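Peridinin-chlorophyll A protein (Amphidinium carterae, PDB 2C9E) binds peridinin, chlorophyll a and a galactolipid within a largely helical shell and probably serves as a water-soluble antenna for blue-green light. Local coordinates at residues L56-P60 with K61-A65. Sequence-based numbering, arbitrary orientation.
Sequences LTMDP and KLVRA
Asp59 bends its carboxylate forward to the start of the helix that follows it, where OD1 accepts from Lys61 N at 3.0 Å. The amide meets OD1 from above the carboxylate plane, 43° out of it. A chi1 of 179° turns CG away from the backbone N and beside the carbonyl carbon, which brings the carboxylate to the helix start. Asp59 OD1 also takes a weak bond from Lys61 NZ, 3.1 Å away, as part of a salt bridge: the lysine chain bends at chi2 and chi3 and curls back across the aspartate. Thus one oxygen serves two donors of a single residue. This is the helix N-cap, with Pro60 in the first turn of helix 60-77, where its lack of an N-H costs no bond. Asp59 O takes over the next amides, Val63 N at 3.0 Å and, weakly, Leu62 N, while Pro60 O receives Arg64 N at 2.9 Å. Asp59 N is hydrogen-bonded to Ser103 OG, and Arg64 NH2 to Leu230 O. On the apolar side Met58 CB rests on Val63 CG2 at 3.7 Å, each residue lining the pocket of a different peridinin, and the Leu62 side chain crosses that of Asp59 at a slant, with Leu62 CD1 3.8 Å from Asp59 OD2.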
loop_
_atom_site.group_PDB
_atom_site.type_symbol
_atom_site.label_atom_id
_atom_site.label_comp_id
_atom_site.label_asym_id
_atom_site.label_seq_id
_atom_site.Cartn_x
_atom_site.Cartn_y
_atom_site.Cartn_z
ATOM N N LEU A 56 -10.497 -3.995 -4.834
ATOM C CA LEU A 56 -11.306 -3.694 -6.009
ATOM C C LEU A 56 -12.764 -4.104 -5.842
ATOM O O LEU A 56 -13.572 -3.823 -6.701
ATOM C CB LEU A 56 -10.703 -4.360 -7.258
ATOM C CG LEU A 56 -9.579 -3.556 -7.933
ATOM C CD1 LEU A 56 -8.960 -4.329 -9.109
ATOM C CD2 LEU A 56 -10.125 -2.267 -8.445
ATOM N N THR A 57 -13.112 -4.731 -4.725
ATOM C CA THR A 57 -14.508 -5.128 -4.499
ATOM C C THR A 57 -15.215 -4.130 -3.573
ATOM O O THR A 57 -16.427 -4.169 -3.429
ATOM C CB THR A 57 -14.638 -6.528 -3.840
ATOM O OG1 THR A 57 -14.024 -6.517 -2.537
ATOM C CG2 THR A 57 -14.018 -7.616 -4.720
ATOM N N MET A 58 -14.442 -3.233 -2.964
ATOM C CA MET A 58 -14.952 -2.242 -2.019
ATOM C C MET A 58 -15.636 -1.034 -2.642
ATOM O O MET A 58 -15.415 -0.699 -3.812
ATOM C CB MET A 58 -13.802 -1.750 -1.144
ATOM C CG MET A 58 -13.214 -2.857 -0.227
ATOM S SD MET A 58 -11.634 -2.359 0.567
ATOM C CE MET A 58 -11.331 -3.763 1.651
ATOM N N ASP A 59 -16.448 -0.371 -1.832
ATOM C CA ASP A 59 -17.164 0.824 -2.228
ATOM C C ASP A 59 -16.153 1.993 -2.239
ATOM O O ASP A 59 -15.666 2.430 -1.195
ATOM C CB ASP A 59 -18.252 1.053 -1.197
ATOM C CG ASP A 59 -19.081 2.284 -1.472
ATOM O OD1 ASP A 59 -18.673 3.149 -2.266
ATOM O OD2 ASP A 59 -20.158 2.381 -0.858
ATOM N N PRO A 60 -15.837 2.533 -3.422
ATOM C CA PRO A 60 -14.872 3.632 -3.433
ATOM C C PRO A 60 -15.142 4.773 -2.433
ATOM O O PRO A 60 -14.195 5.389 -1.898
ATOM C CB PRO A 60 -14.897 4.112 -4.898
ATOM C CG PRO A 60 -15.350 2.862 -5.685
ATOM C CD PRO A 60 -16.390 2.267 -4.769
ATOM N N LYS A 61 -16.414 5.085 -2.189
ATOM C CA LYS A 61 -16.714 6.173 -1.243
ATOM C C LYS A 61 -16.166 5.850 0.144
ATOM O O LYS A 61 -15.628 6.720 0.840
ATOM C CB LYS A 61 -18.234 6.441 -1.152
ATOM C CG LYS A 61 -18.852 7.168 -2.393
ATOM C CD LYS A 61 -19.862 6.267 -3.197
ATOM C CE LYS A 61 -19.150 5.393 -4.276
ATOM N NZ LYS A 61 -19.970 4.259 -4.801
ATOM N N LEU A 62 -16.313 4.596 0.550
ATOM C CA LEU A 62 -15.829 4.147 1.854
ATOM C C LEU A 62 -14.293 3.968 1.891
ATOM O O LEU A 62 -13.677 4.095 2.962
ATOM C CB LEU A 62 -16.549 2.855 2.244
ATOM C CG LEU A 62 -18.065 3.082 2.252
ATOM C CD1 LEU A 62 -18.796 1.821 2.597
ATOM C CD2 LEU A 62 -18.404 4.197 3.275
ATOM N N VAL A 63 -13.688 3.670 0.739
ATOM C CA VAL A 63 -12.221 3.517 0.630
ATOM C C VAL A 63 -11.652 4.907 0.868
ATOM O O VAL A 63 -10.680 5.124 1.600
ATOM C CB VAL A 63 -11.779 3.043 -0.813
ATOM C CG1 VAL A 63 -10.286 3.312 -1.040
ATOM C CG2 VAL A 63 -12.038 1.551 -0.985
ATOM N N ARG A 64 -12.291 5.868 0.239
ATOM C CA ARG A 64 -11.855 7.236 0.344
ATOM C C ARG A 64 -11.975 7.739 1.772
ATOM O O ARG A 64 -11.038 8.353 2.315
ATOM C CB ARG A 64 -12.677 8.088 -0.625
ATOM C CG ARG A 64 -12.347 9.541 -0.541
ATOM C CD ARG A 64 -13.217 10.431 -1.440
ATOM N NE ARG A 64 -12.509 11.698 -1.506
ATOM C CZ ARG A 64 -11.504 11.944 -2.341
ATOM N NH1 ARG A 64 -11.107 11.027 -3.218
ATOM N NH2 ARG A 64 -10.836 13.080 -2.226
ATOM N N ALA A 65 -13.110 7.489 2.400
ATOM C CA ALA A 65 -13.279 7.929 3.789
ATOM C C ALA A 65 -12.214 7.262 4.708
ATOM O O ALA A 65 -11.619 7.931 5.571
ATOM C CB ALA A 65 -14.709 7.574 4.287
#